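Local coordinates for hypothetical protein (Chlorobium tepidum, PDB 2HR2), which is of unknown function but folds as a TPR-like alpha-alpha superhelix, a scaffold that in many relatives serves protein-protein recognition, at residues Leu5-Gly10 with Ser41-Pro46; Ser16-Gln21 with Ala32-Ala37; Gly62-Leu67 with His78-Ala83; Arg71-Ala76 with Ala109-Gly114; Ala104-Ala109 with Pro123-Val128. All blocks are in the same frame, centred on the assembly; numbering follows the deposited sequence.

Contact 1 (Leu5-Gly10 with Ser41-Pro46)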
# COMPACT_ATOMS: atom_id res chain seq x y z
N LEU A 5 -19.71 -14.09 10.26
CA LEU A 5 -18.40 -13.93 10.90
C LEU A 5 -17.29 -14.79 10.32
O LEU A 5 -16.12 -14.45 10.45
CB LEU A 5 -18.47 -14.18 12.41
CG LEU A 5 -18.63 -12.94 13.28
CD1 LEU A 5 -19.78 -12.06 12.81
CD2 LEU A 5 -18.80 -13.38 14.72
N LYS A 6 -17.65 -15.91 9.70
CA LYS A 6 -16.67 -16.79 9.07
C LYS A 6 -15.90 -16.00 8.00
O LYS A 6 -14.69 -16.16 7.85
CB LYS A 6 -17.38 -17.98 8.44
CG LYS A 6 -16.53 -19.22 8.23
CD LYS A 6 -17.34 -20.30 7.49
CE LYS A 6 -16.64 -21.64 7.42
NZ LYS A 6 -15.38 -21.57 6.65
N GLU A 7 -16.62 -15.15 7.28
CA GLU A 7 -16.07 -14.34 6.21
C GLU A 7 -15.25 -13.15 6.74
O GLU A 7 -14.24 -12.79 6.15
CB GLU A 7 -17.21 -13.86 5.31
CG GLU A 7 -18.02 -15.02 4.67
CD GLU A 7 -19.49 -14.67 4.41
OE1 GLU A 7 -19.84 -13.47 4.35
OE2 GLU A 7 -20.32 -15.60 4.27
N VAL A 8 -15.70 -12.56 7.84
CA VAL A 8 -14.98 -11.45 8.47
C VAL A 8 -13.62 -11.92 8.95
O VAL A 8 -12.60 -11.29 8.67
CB VAL A 8 -15.75 -10.86 9.67
CG1 VAL A 8 -14.89 -9.88 10.46
CG2 VAL A 8 -17.04 -10.19 9.22
N VAL A 9 -13.60 -13.03 9.68
CA VAL A 9 -12.36 -13.60 10.20
C VAL A 9 -11.49 -14.12 9.05
O VAL A 9 -10.28 -13.94 9.06
CB VAL A 9 -12.61 -14.70 11.25
CG1 VAL A 9 -11.31 -15.35 11.68
CG2 VAL A 9 -13.32 -14.11 12.46
N GLY A 10 -12.11 -14.76 8.06
CA GLY A 10 -11.38 -15.28 6.91
C GLY A 10 -10.60 -14.19 6.18
O GLY A 10 -9.44 -14.38 5.83
N SER A 41 -14.01 -10.65 1.48
CA SER A 41 -14.74 -9.51 2.05
C SER A 41 -15.96 -9.13 1.22
O SER A 41 -16.97 -8.69 1.77
CB SER A 41 -13.84 -8.28 2.21
OG SER A 41 -13.58 -7.67 0.96
N HIS A 42 -15.88 -9.30 -0.10
CA HIS A 42 -17.00 -8.98 -0.98
C HIS A 42 -18.06 -10.08 -1.12
O HIS A 42 -19.00 -9.92 -1.90
CB HIS A 42 -16.49 -8.51 -2.35
CG HIS A 42 -15.73 -7.22 -2.29
ND1 HIS A 42 -14.39 -7.13 -2.57
CD2 HIS A 42 -16.12 -5.98 -1.91
CE1 HIS A 42 -13.99 -5.88 -2.41
NE2 HIS A 42 -15.02 -5.17 -2.00
N THR A 43 -17.93 -11.18 -0.38
CA THR A 43 -18.94 -12.24 -0.38
C THR A 43 -19.91 -12.06 0.79
O THR A 43 -20.83 -12.87 0.96
CB THR A 43 -18.33 -13.67 -0.24
OG1 THR A 43 -17.77 -13.84 1.07
CG2 THR A 43 -17.27 -13.93 -1.31
N MSE A 44 -19.70 -11.03 1.60
CA MSE A 44 -20.57 -10.76 2.74
C MSE A 44 -21.86 -10.12 2.27
O MSE A 44 -21.88 -9.44 1.25
CB MSE A 44 -19.90 -9.77 3.70
CG MSE A 44 -18.89 -10.36 4.64
SE MSE A 44 -18.06 -8.96 5.74
CE MSE A 44 -16.33 -8.92 5.04
N PRO A 45 -22.96 -10.33 3.03
CA PRO A 45 -24.19 -9.64 2.66
C PRO A 45 -24.02 -8.15 2.97
O PRO A 45 -23.22 -7.81 3.85
CB PRO A 45 -25.24 -10.28 3.58
CG PRO A 45 -24.47 -10.78 4.76
CD PRO A 45 -23.11 -11.16 4.24
N PRO A 46 -24.75 -7.27 2.26
CA PRO A 46 -24.59 -5.84 2.51
C PRO A 46 -25.02 -5.39 3.92
O PRO A 46 -24.46 -4.43 4.45
CB PRO A 46 -25.48 -5.19 1.45
CG PRO A 46 -26.49 -6.24 1.11
CD PRO A 46 -25.76 -7.54 1.22
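Glu7, near the start of helix 4-24, lies against Thr43 and Met44 in the turn that follows helix 27-41. Ser41 to Met44 form a type I beta turn, and this bend presents the two residues to the first helix. Starting at its root, Glu7 CB lies 3.9 Å from CG of the selenomethionine Met44. The next carbon stands anti to its own carbonyl carbon (chi1 -60°), and there Glu7 CG is 3.8 Å from Thr43 OG1. Glu7 CD keeps beside the same hydroxyl, which is itself hydrogen-bonded to the backbone oxygen of Ile40. At the tip, Glu7 OE1 lies 3.2 Å from Met44 CA, close to Met44 CG as well, and 4.0 Å from Pro45 CD. The side chains of Glu7 and Met44 slide past each other in opposite directions. Val8 adds an apolar touch, its CG2 standing 3.8 Å from Met44 SE, with the two side chains crossing at about a right angle. Beyond these segments Met44 also reaches Phe50, in the loop leading to helix 52-69. The example teaches that an acidic residue can pack along its whole length, the stem and one carboxylate oxygen both lying against the turn. No hydrogen bond joins the two segments, and the contact rests on van der Waals packing, with the acidic oxygen set mainly against carbon atoms.

Contact 2 (Ser16-Gln21 with Ala32-Ala37)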
# COMPACT_ATOMS: atom_id res chain seq x y z
N SER A 16 -3.69 -10.54 7.30
CA SER A 16 -2.58 -10.65 8.25
C SER A 16 -1.47 -11.52 7.67
O SER A 16 -0.30 -11.20 7.81
CB SER A 16 -3.05 -11.22 9.60
OG SER A 16 -3.86 -10.28 10.28
N ASP A 17 -1.85 -12.63 7.02
CA ASP A 17 -0.87 -13.52 6.38
C ASP A 17 -0.09 -12.74 5.32
O ASP A 17 1.14 -12.84 5.26
CB ASP A 17 -1.55 -14.74 5.74
CG ASP A 17 -2.05 -15.77 6.76
OD1 ASP A 17 -1.76 -15.59 7.96
OD2 ASP A 17 -2.72 -16.75 6.37
N ALA A 18 -0.80 -11.97 4.51
CA ALA A 18 -0.18 -11.16 3.46
C ALA A 18 0.82 -10.18 4.04
O ALA A 18 1.92 -10.02 3.51
CB ALA A 18 -1.23 -10.42 2.66
N GLN A 19 0.45 -9.53 5.13
CA GLN A 19 1.33 -8.55 5.79
C GLN A 19 2.63 -9.18 6.32
O GLN A 19 3.68 -8.55 6.21
CB GLN A 19 0.57 -7.80 6.88
CG GLN A 19 -0.47 -6.85 6.29
CD GLN A 19 -1.47 -6.36 7.31
OE1 GLN A 19 -1.46 -6.77 8.47
NE2 GLN A 19 -2.37 -5.48 6.88
N ARG A 20 2.55 -10.39 6.87
CA ARG A 20 3.76 -11.08 7.34
C ARG A 20 4.62 -11.48 6.14
O ARG A 20 5.85 -11.43 6.21
CB ARG A 20 3.42 -12.32 8.18
CG ARG A 20 2.66 -12.01 9.46
CD ARG A 20 2.80 -13.12 10.50
NE ARG A 20 2.47 -14.45 9.98
CZ ARG A 20 1.24 -14.92 9.82
NH1 ARG A 20 0.16 -14.18 10.09
NH2 ARG A 20 1.08 -16.15 9.35
N GLN A 21 3.96 -11.88 5.06
CA GLN A 21 4.66 -12.28 3.84
C GLN A 21 5.39 -11.10 3.18
O GLN A 21 6.46 -11.29 2.62
CB GLN A 21 3.67 -12.96 2.88
CG GLN A 21 3.26 -14.33 3.39
CD GLN A 21 2.05 -14.93 2.68
OE1 GLN A 21 1.18 -14.22 2.17
NE2 GLN A 21 1.99 -16.26 2.68
N ALA A 32 -1.23 -12.72 -3.72
CA ALA A 32 -2.34 -13.67 -3.78
C ALA A 32 -3.26 -13.55 -2.56
O ALA A 32 -4.48 -13.55 -2.70
CB ALA A 32 -1.81 -15.09 -3.90
N ASN A 33 -2.67 -13.43 -1.37
CA ASN A 33 -3.46 -13.28 -0.14
C ASN A 33 -4.22 -11.96 -0.04
O ASN A 33 -5.29 -11.93 0.57
CB ASN A 33 -2.60 -13.49 1.11
CG ASN A 33 -2.38 -14.95 1.43
OD1 ASN A 33 -3.23 -15.79 1.18
ND2 ASN A 33 -1.24 -15.25 2.03
N CYS A 34 -3.67 -10.88 -0.59
CA CYS A 34 -4.38 -9.60 -0.62
C CYS A 34 -5.62 -9.68 -1.50
O CYS A 34 -6.68 -9.20 -1.12
CB CYS A 34 -3.49 -8.48 -1.14
SG CYS A 34 -2.16 -8.03 -0.03
N ARG A 35 -5.47 -10.28 -2.68
CA ARG A 35 -6.59 -10.45 -3.58
C ARG A 35 -7.62 -11.39 -2.95
O ARG A 35 -8.82 -11.15 -3.03
CB ARG A 35 -6.15 -11.03 -4.92
CG ARG A 35 -5.13 -10.22 -5.71
CD ARG A 35 -4.87 -10.92 -7.04
NE ARG A 35 -3.53 -10.70 -7.60
CZ ARG A 35 -3.15 -9.65 -8.32
NH1 ARG A 35 -3.97 -8.64 -8.58
NH2 ARG A 35 -1.90 -9.60 -8.78
N ARG A 36 -7.13 -12.44 -2.30
CA ARG A 36 -8.02 -13.41 -1.64
C ARG A 36 -8.80 -12.75 -0.50
O ARG A 36 -9.98 -13.03 -0.32
CB ARG A 36 -7.23 -14.61 -1.12
CG ARG A 36 -8.13 -15.73 -0.60
CD ARG A 36 -7.37 -17.04 -0.39
NE ARG A 36 -6.39 -16.98 0.69
CZ ARG A 36 -6.67 -17.06 1.99
NH1 ARG A 36 -7.92 -17.19 2.42
NH2 ARG A 36 -5.69 -17.00 2.89
N ALA A 37 -8.14 -11.87 0.24
CA ALA A 37 -8.79 -11.16 1.34
C ALA A 37 -9.96 -10.30 0.85
O ALA A 37 -11.01 -10.26 1.50
CB ALA A 37 -7.79 -10.29 2.09
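Gln21 and Asn33 face each other with their amide groups nearly coplanar, the planes only 9° apart, although the two side chains as a whole cross at about a right angle. Asn33 ND2 gives a hydrogen bond of 2.6 Å to Gln21 OE1, approaching moderately tilted from the plane of that carbonyl. It is the single hydrogen bond between the segments. The other end of the Asn33 amide is also engaged: Arg36, one helical turn on, brings its NH2 to 3.2 Å from Asn33 OD1, placed well above the carbonyl plane, and a weak bond from Arg36 NE joins it at the same oxygen. Both ends of the Asn33 amide are thus held, which probably fixes its way round. Asn33 CG, which carries the amide, lies anti to the carbonyl carbon (chi1 -80°). Asn33 CB packs 3.7 Å from Ala18 CB. The same methyl of Ala18 meets Cys34 SG, also at 3.7 Å. Asp17 CB borders Asn33 ND2, and the Asp17 carboxylate stands near the Arg36 charge without forming a salt bridge. Here helices 4-24 and 27-41 make the antiparallel hairpin expected of a TPR-like protein, the local axes 8.4 Å apart at 161°. Helix 52-69 packs on the next side: Cys34 and Arg35 both touch Leu63 there, and Arg35 reaches Leu67 as well.

Contact 3 (Gly62-Leu67 with His78-Ala83); sequences GLAEAL and HSADKA
Ala64 and Ser79 mark the closest backbone approach of a helical hairpin, the building element of the alpha-alpha superhelix, with helix 52-69 running against helix 73-90. The local axes come within 8.0 Å of each other, and their directions differ by 157°, close to antiparallel. Such nearness depends on small residues, and the sequences GLAEAL and HSADKA supply them at the interface.

Apolar packing comes first. Ala64 CB points toward the partner helix and rests 3.8 Å from Ala80 CB, while also touching the backbone at Ala80 N. Beside this pair the CB atoms of Ala64 and Ser79 stand 4.1 Å apart, little more than contact distance. Leu67 contributes marginally, through CD1 near Ser79 CB.

Polar matters come second, and they lead out of the pair of segments. No hydrogen bond crosses between them. The Ser79 hydroxyl is instead bonded to the backbone oxygen of His60, one turn earlier on the facing helix, so that a buried polar atom is satisfied while still tying the two helices together. Leu63 lines this hydroxyl with CB, CG and CD2.

Surroundings explain the burial. Leu63 also touches Ala31, Cys34 and Arg35 of helix 27-41, while Ala64 meets Ser107 and Ala83 meets Ala104, both of helix 97-114. The hairpin lies between these two helices, and Glu65 and Ala66 touch Leu22 of helix 4-24 as well. Ser79 OG stands anti to its backbone N (chi1 -172°), 3.5 Å from Leu63 CB.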
# COMPACT_ATOMS: atom_id res chain seq x y z
N GLY A 62 -1.21 -3.08 0.49
CA GLY A 62 -0.40 -4.28 0.59
C GLY A 62 -0.12 -4.88 -0.78
O GLY A 62 1.01 -5.29 -1.06
N LEU A 63 -1.14 -4.93 -1.63
CA LEU A 63 -1.00 -5.48 -2.97
C LEU A 63 -0.01 -4.66 -3.80
O LEU A 63 0.80 -5.22 -4.52
CB LEU A 63 -2.36 -5.56 -3.67
CG LEU A 63 -2.41 -6.09 -5.11
CD1 LEU A 63 -1.76 -7.46 -5.25
CD2 LEU A 63 -3.85 -6.16 -5.59
N ALA A 64 -0.09 -3.34 -3.68
CA ALA A 64 0.81 -2.44 -4.41
C ALA A 64 2.26 -2.66 -4.00
O ALA A 64 3.15 -2.67 -4.84
CB ALA A 64 0.41 -0.99 -4.17
N GLU A 65 2.49 -2.84 -2.70
CA GLU A 65 3.84 -3.10 -2.19
C GLU A 65 4.38 -4.42 -2.75
O GLU A 65 5.55 -4.49 -3.13
CB GLU A 65 3.85 -3.15 -0.66
CG GLU A 65 5.22 -3.51 -0.06
CD GLU A 65 5.25 -3.53 1.48
OE1 GLU A 65 4.30 -3.04 2.13
OE2 GLU A 65 6.26 -4.05 2.02
N ALA A 66 3.54 -5.45 -2.77
CA ALA A 66 3.95 -6.76 -3.28
C ALA A 66 4.28 -6.70 -4.77
O ALA A 66 5.31 -7.21 -5.20
CB ALA A 66 2.87 -7.79 -3.03
N LEU A 67 3.40 -6.08 -5.54
CA LEU A 67 3.59 -5.95 -6.98
C LEU A 67 4.82 -5.11 -7.33
O LEU A 67 5.50 -5.37 -8.33
CB LEU A 67 2.34 -5.36 -7.63
CG LEU A 67 1.11 -6.29 -7.60
CD1 LEU A 67 -0.15 -5.52 -7.95
CD2 LEU A 67 1.30 -7.49 -8.52
N HIS A 78 -1.79 0.77 -10.44
CA HIS A 78 -3.26 0.76 -10.35
C HIS A 78 -3.76 0.39 -8.96
O HIS A 78 -4.74 0.96 -8.49
CB HIS A 78 -3.89 -0.07 -11.48
CG HIS A 78 -3.94 0.69 -12.77
ND1 HIS A 78 -4.99 1.52 -13.10
CD2 HIS A 78 -3.04 0.80 -13.77
CE1 HIS A 78 -4.75 2.09 -14.27
NE2 HIS A 78 -3.57 1.67 -14.70
N SER A 79 -3.07 -0.53 -8.29
CA SER A 79 -3.46 -0.91 -6.95
C SER A 79 -3.20 0.24 -5.97
O SER A 79 -4.03 0.54 -5.13
CB SER A 79 -2.72 -2.17 -6.51
OG SER A 79 -3.24 -2.63 -5.28
N ALA A 80 -2.05 0.91 -6.11
CA ALA A 80 -1.72 2.05 -5.26
C ALA A 80 -2.73 3.19 -5.45
O ALA A 80 -3.15 3.81 -4.47
CB ALA A 80 -0.31 2.53 -5.52
N ASP A 81 -3.13 3.46 -6.69
CA ASP A 81 -4.11 4.51 -6.96
C ASP A 81 -5.45 4.22 -6.28
O ASP A 81 -6.09 5.14 -5.77
CB ASP A 81 -4.33 4.70 -8.47
CG ASP A 81 -3.14 5.33 -9.17
OD1 ASP A 81 -2.28 5.91 -8.47
OD2 ASP A 81 -3.08 5.26 -10.41
N LYS A 82 -5.87 2.96 -6.28
CA LYS A 82 -7.13 2.58 -5.62
C LYS A 82 -7.03 2.79 -4.10
O LYS A 82 -8.01 3.19 -3.47
CB LYS A 82 -7.58 1.16 -6.00
CG LYS A 82 -8.12 1.07 -7.44
CD LYS A 82 -8.77 -0.27 -7.75
N ALA A 83 -5.86 2.55 -3.52
CA ALA A 83 -5.66 2.78 -2.09
C ALA A 83 -5.65 4.28 -1.78
O ALA A 83 -6.26 4.73 -0.81
CB ALA A 83 -4.37 2.14 -1.62

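Contact 4 (Arg71-Ala76 with Ala109-Gly114)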
# COMPACT_ATOMS: atom_id res chain seq x y z
N ARG A 71 8.32 -6.17 -9.33
CA ARG A 71 8.61 -5.32 -10.49
C ARG A 71 7.51 -5.41 -11.56
O ARG A 71 7.78 -5.26 -12.75
CB ARG A 71 10.02 -5.56 -11.03
CG ARG A 71 11.09 -5.37 -9.94
CD ARG A 71 12.51 -5.53 -10.46
NE ARG A 71 12.87 -4.50 -11.45
CZ ARG A 71 13.20 -3.24 -11.17
NH1 ARG A 71 13.21 -2.78 -9.92
NH2 ARG A 71 13.51 -2.41 -12.16
N SER A 72 6.28 -5.65 -11.11
CA SER A 72 5.10 -5.67 -11.96
C SER A 72 4.49 -4.29 -11.74
O SER A 72 3.47 -4.13 -11.07
CB SER A 72 4.13 -6.77 -11.52
OG SER A 72 2.94 -6.73 -12.28
N PHE A 73 5.14 -3.29 -12.31
CA PHE A 73 4.81 -1.89 -12.04
C PHE A 73 3.47 -1.38 -12.53
O PHE A 73 2.87 -0.52 -11.88
CB PHE A 73 5.93 -0.98 -12.54
CG PHE A 73 7.27 -1.26 -11.90
CD1 PHE A 73 7.45 -1.07 -10.54
CD2 PHE A 73 8.35 -1.67 -12.67
CE1 PHE A 73 8.68 -1.32 -9.94
CE2 PHE A 73 9.58 -1.92 -12.09
CZ PHE A 73 9.75 -1.74 -10.72
N ASP A 74 2.99 -1.87 -13.67
CA ASP A 74 1.71 -1.40 -14.19
C ASP A 74 0.59 -1.77 -13.21
O ASP A 74 -0.21 -0.91 -12.83
CB ASP A 74 1.44 -1.95 -15.58
CG ASP A 74 0.37 -1.17 -16.33
OD1 ASP A 74 -0.14 -0.16 -15.79
OD2 ASP A 74 0.04 -1.55 -17.47
N GLU A 75 0.54 -3.03 -12.79
CA GLU A 75 -0.47 -3.48 -11.84
C GLU A 75 -0.29 -2.82 -10.47
O GLU A 75 -1.27 -2.54 -9.79
CB GLU A 75 -0.44 -5.01 -11.69
CG GLU A 75 -0.80 -5.78 -12.96
CD GLU A 75 -0.77 -7.30 -12.78
OE1 GLU A 75 -0.56 -7.78 -11.64
OE2 GLU A 75 -0.96 -8.01 -13.79
N ALA A 76 0.96 -2.59 -10.08
CA ALA A 76 1.27 -1.93 -8.81
C ALA A 76 0.71 -0.52 -8.77
O ALA A 76 0.09 -0.11 -7.78
CB ALA A 76 2.78 -1.91 -8.57
N ALA A 109 5.35 5.87 -6.24
CA ALA A 109 6.60 6.47 -6.70
C ALA A 109 7.48 5.43 -7.39
O ALA A 109 7.99 5.67 -8.48
CB ALA A 109 7.34 7.11 -5.54
N LEU A 110 7.63 4.26 -6.75
CA LEU A 110 8.42 3.16 -7.32
C LEU A 110 7.84 2.68 -8.64
O LEU A 110 8.58 2.35 -9.56
CB LEU A 110 8.50 1.97 -6.36
CG LEU A 110 9.23 2.12 -5.03
CD1 LEU A 110 9.08 0.83 -4.21
CD2 LEU A 110 10.70 2.47 -5.22
N ALA A 111 6.51 2.61 -8.73
CA ALA A 111 5.83 2.16 -9.93
C ALA A 111 6.04 3.13 -11.09
O ALA A 111 6.39 2.72 -12.19
CB ALA A 111 4.35 1.95 -9.67
N LEU A 112 5.81 4.42 -10.83
CA LEU A 112 6.01 5.45 -11.84
C LEU A 112 7.45 5.45 -12.33
O LEU A 112 7.70 5.59 -13.52
CB LEU A 112 5.66 6.83 -11.28
CG LEU A 112 4.18 7.11 -11.01
CD1 LEU A 112 4.01 8.34 -10.13
CD2 LEU A 112 3.42 7.26 -12.32
N ASP A 113 8.38 5.29 -11.40
CA ASP A 113 9.80 5.26 -11.72
C ASP A 113 10.12 4.03 -12.58
O ASP A 113 10.83 4.14 -13.59
CB ASP A 113 10.61 5.26 -10.43
CG ASP A 113 12.10 5.45 -10.65
OD1 ASP A 113 12.52 5.74 -11.79
OD2 ASP A 113 12.86 5.32 -9.66
N GLY A 114 9.57 2.88 -12.19
CA GLY A 114 9.76 1.64 -12.94
C GLY A 114 9.19 1.66 -14.35
O GLY A 114 9.67 0.95 -15.23
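Leu110 O accepts the backbone N-H of Gly114 at 2.9 Å and is also approached by the ring of Phe73, whose CE1 comes to 3.7 Å from that oxygen. The ring meets this group obliquely. Gly114 itself offers its CA to one face of the Phe73 ring in a CH-pi contact, 3.8 Å from the centroid and 18° off the normal. Having no side chain, Gly114 admits the ring this close: a CB there would clash with Phe73 CD2. On the opposite face lies Arg71 CA, from the Schellman motif that ends helix 52-69, while Arg71 CZ sits at the ring edge. At the backbone of Phe73, Ala111 CB packs 3.6 Å from Phe73 O; it also lies 4.3 Å from Ala76 CB, bringing the start of helix 73-90 against the end of helix 97-114. An alanine in place of Phe73 would probably leave Gly114 CA without its aromatic cover and open a gap between Arg71 and the last turn of helix 97-114. With no hydrogen bond between the segments, the junction rests on dispersion and weak CH-pi attraction, in which one aromatic ring fits against the backbone of the last helical turn.

Contact 5 (Ala104-Ala109 with Pro123-Val128)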
# COMPACT_ATOMS: atom_id res chain seq x y z
N ALA A 104 1.53 3.29 0.33
CA ALA A 104 0.88 3.42 -0.98
C ALA A 104 1.51 4.52 -1.83
O ALA A 104 1.65 4.36 -3.04
CB ALA A 104 -0.60 3.68 -0.81
N VAL A 105 1.88 5.63 -1.20
CA VAL A 105 2.52 6.75 -1.90
C VAL A 105 3.90 6.31 -2.38
O VAL A 105 4.31 6.64 -3.50
CB VAL A 105 2.61 8.00 -0.99
CG1 VAL A 105 3.35 9.15 -1.66
CG2 VAL A 105 1.22 8.48 -0.60
N TYR A 106 4.61 5.56 -1.54
CA TYR A 106 5.93 5.04 -1.87
C TYR A 106 5.84 4.04 -3.02
O TYR A 106 6.63 4.11 -3.95
CB TYR A 106 6.55 4.40 -0.64
CG TYR A 106 7.94 3.87 -0.83
CD1 TYR A 106 9.01 4.73 -1.08
CD2 TYR A 106 8.21 2.51 -0.70
CE1 TYR A 106 10.30 4.25 -1.24
CE2 TYR A 106 9.49 2.02 -0.86
CZ TYR A 106 10.53 2.89 -1.13
OH TYR A 106 11.80 2.40 -1.27
N SER A 107 4.87 3.13 -2.95
CA SER A 107 4.64 2.17 -4.03
C SER A 107 4.36 2.88 -5.36
O SER A 107 4.86 2.47 -6.41
CB SER A 107 3.47 1.24 -3.70
OG SER A 107 3.75 0.39 -2.60
N ARG A 108 3.57 3.95 -5.30
CA ARG A 108 3.24 4.71 -6.49
C ARG A 108 4.48 5.34 -7.09
O ARG A 108 4.64 5.35 -8.31
CB ARG A 108 2.21 5.80 -6.17
CG ARG A 108 1.77 6.57 -7.40
CD ARG A 108 0.50 7.35 -7.17
NE ARG A 108 -0.05 7.79 -8.45
CZ ARG A 108 0.29 8.90 -9.09
NH1 ARG A 108 1.22 9.72 -8.61
NH2 ARG A 108 -0.28 9.18 -10.24
N ALA A 109 5.35 5.87 -6.24
CA ALA A 109 6.60 6.47 -6.70
C ALA A 109 7.48 5.43 -7.39
O ALA A 109 7.99 5.67 -8.48
CB ALA A 109 7.34 7.11 -5.54
N PRO A 123 8.09 14.13 -7.69
CA PRO A 123 7.25 14.74 -6.66
C PRO A 123 6.65 13.73 -5.66
O PRO A 123 6.42 14.11 -4.52
CB PRO A 123 6.17 15.47 -7.45
CG PRO A 123 6.26 14.97 -8.83
CD PRO A 123 7.65 14.50 -9.04
N GLU A 124 6.39 12.49 -6.09
CA GLU A 124 5.87 11.47 -5.17
C GLU A 124 6.92 11.05 -4.15
O GLU A 124 6.58 10.83 -2.99
CB GLU A 124 5.32 10.26 -5.92
CG GLU A 124 3.97 10.52 -6.55
CD GLU A 124 2.81 10.53 -5.55
OE1 GLU A 124 2.69 9.57 -4.77
OE2 GLU A 124 1.98 11.46 -5.57
N PHE A 125 8.18 10.93 -4.58
CA PHE A 125 9.26 10.61 -3.64
C PHE A 125 9.44 11.73 -2.61
O PHE A 125 9.72 11.46 -1.45
CB PHE A 125 10.60 10.36 -4.34
CG PHE A 125 10.71 9.00 -4.98
CD1 PHE A 125 10.74 7.86 -4.19
CD2 PHE A 125 10.85 8.86 -6.35
CE1 PHE A 125 10.86 6.60 -4.77
CE2 PHE A 125 10.97 7.61 -6.93
CZ PHE A 125 10.98 6.47 -6.14
N LYS A 126 9.28 12.98 -3.05
CA LYS A 126 9.34 14.13 -2.15
C LYS A 126 8.19 14.05 -1.14
O LYS A 126 8.39 14.32 0.04
CB LYS A 126 9.26 15.45 -2.93
CG LYS A 126 9.57 16.71 -2.10
CD LYS A 126 9.43 18.01 -2.92
N LYS A 127 7.01 13.66 -1.61
CA LYS A 127 5.81 13.53 -0.77
C LYS A 127 6.00 12.47 0.32
O LYS A 127 5.51 12.64 1.43
CB LYS A 127 4.58 13.21 -1.64
CG LYS A 127 3.22 13.13 -0.93
CD LYS A 127 2.70 14.49 -0.47
CE LYS A 127 1.35 14.34 0.25
NZ LYS A 127 0.80 15.64 0.73
N VAL A 128 6.71 11.39 -0.01
CA VAL A 128 6.99 10.33 0.96
C VAL A 128 7.80 10.91 2.12
O VAL A 128 7.47 10.68 3.29
CB VAL A 128 7.73 9.12 0.34
CG1 VAL A 128 8.18 8.14 1.42
CG2 VAL A 128 6.85 8.39 -0.66
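Phe125 lays one ring face over Ala109 CB in the antiparallel hairpin of helices 97-114 and 118-134, another such pair of the superhelix, with local axes 8.6 Å apart. This is a CH-pi contact, the methyl 3.6 Å from the ring centroid and 8° off its normal. At the edge of that ring is Tyr106 CE1, and at the edge of the Tyr106 ring lies Val128 CG2. The Arg108 guanidinium has Glu124 CG at its edge, and its plane is turned 80° from the Glu124 carboxylate. Arg108 NH1 forms a long salt bridge to Glu124 OE2 at 3.6 Å, its stronger partner being Asp81, bound through NE. The bend of Glu124 at chi2 (-76°) turns CD back. Glu124 OE1 lies 3.2 Å from Val105 CG1. Ala149 and Ile153 of helix 142-157 also touch Phe125, placing the ring where three helices meet. A serine in place of Phe125 would probably strip the Ala109 methyl of its aromatic cover and leave a gap toward helix 142-157. Further along the hairpin, Val128 CG2 packs 3.7 Å from Val105 CG1 and 4.0 Å from Tyr106 CB.

In the fold
The five contacts follow the superhelix from its first helix toward its last, contact 1 and contact 5 having centres about 32 Å apart. Contacts 1 and 2 share helix 4-24. Contact 2 meets contact 3 through Cys34 SG, 3.6 Å from Leu63 N, joining successive hairpins. Contacts 3 and 4 share helix 73-90, their centres about 9 Å apart, and contacts 4 and 5 have Ala109 in common. A salt bridge from Arg108 NE to Asp81 OD1, 2.9 Å long, ties contact 5 to contact 3. No active site is known; a glycerol, probably from the crystallisation liquor, lies about 4 Å from the side chain of Tyr106 in contact 5.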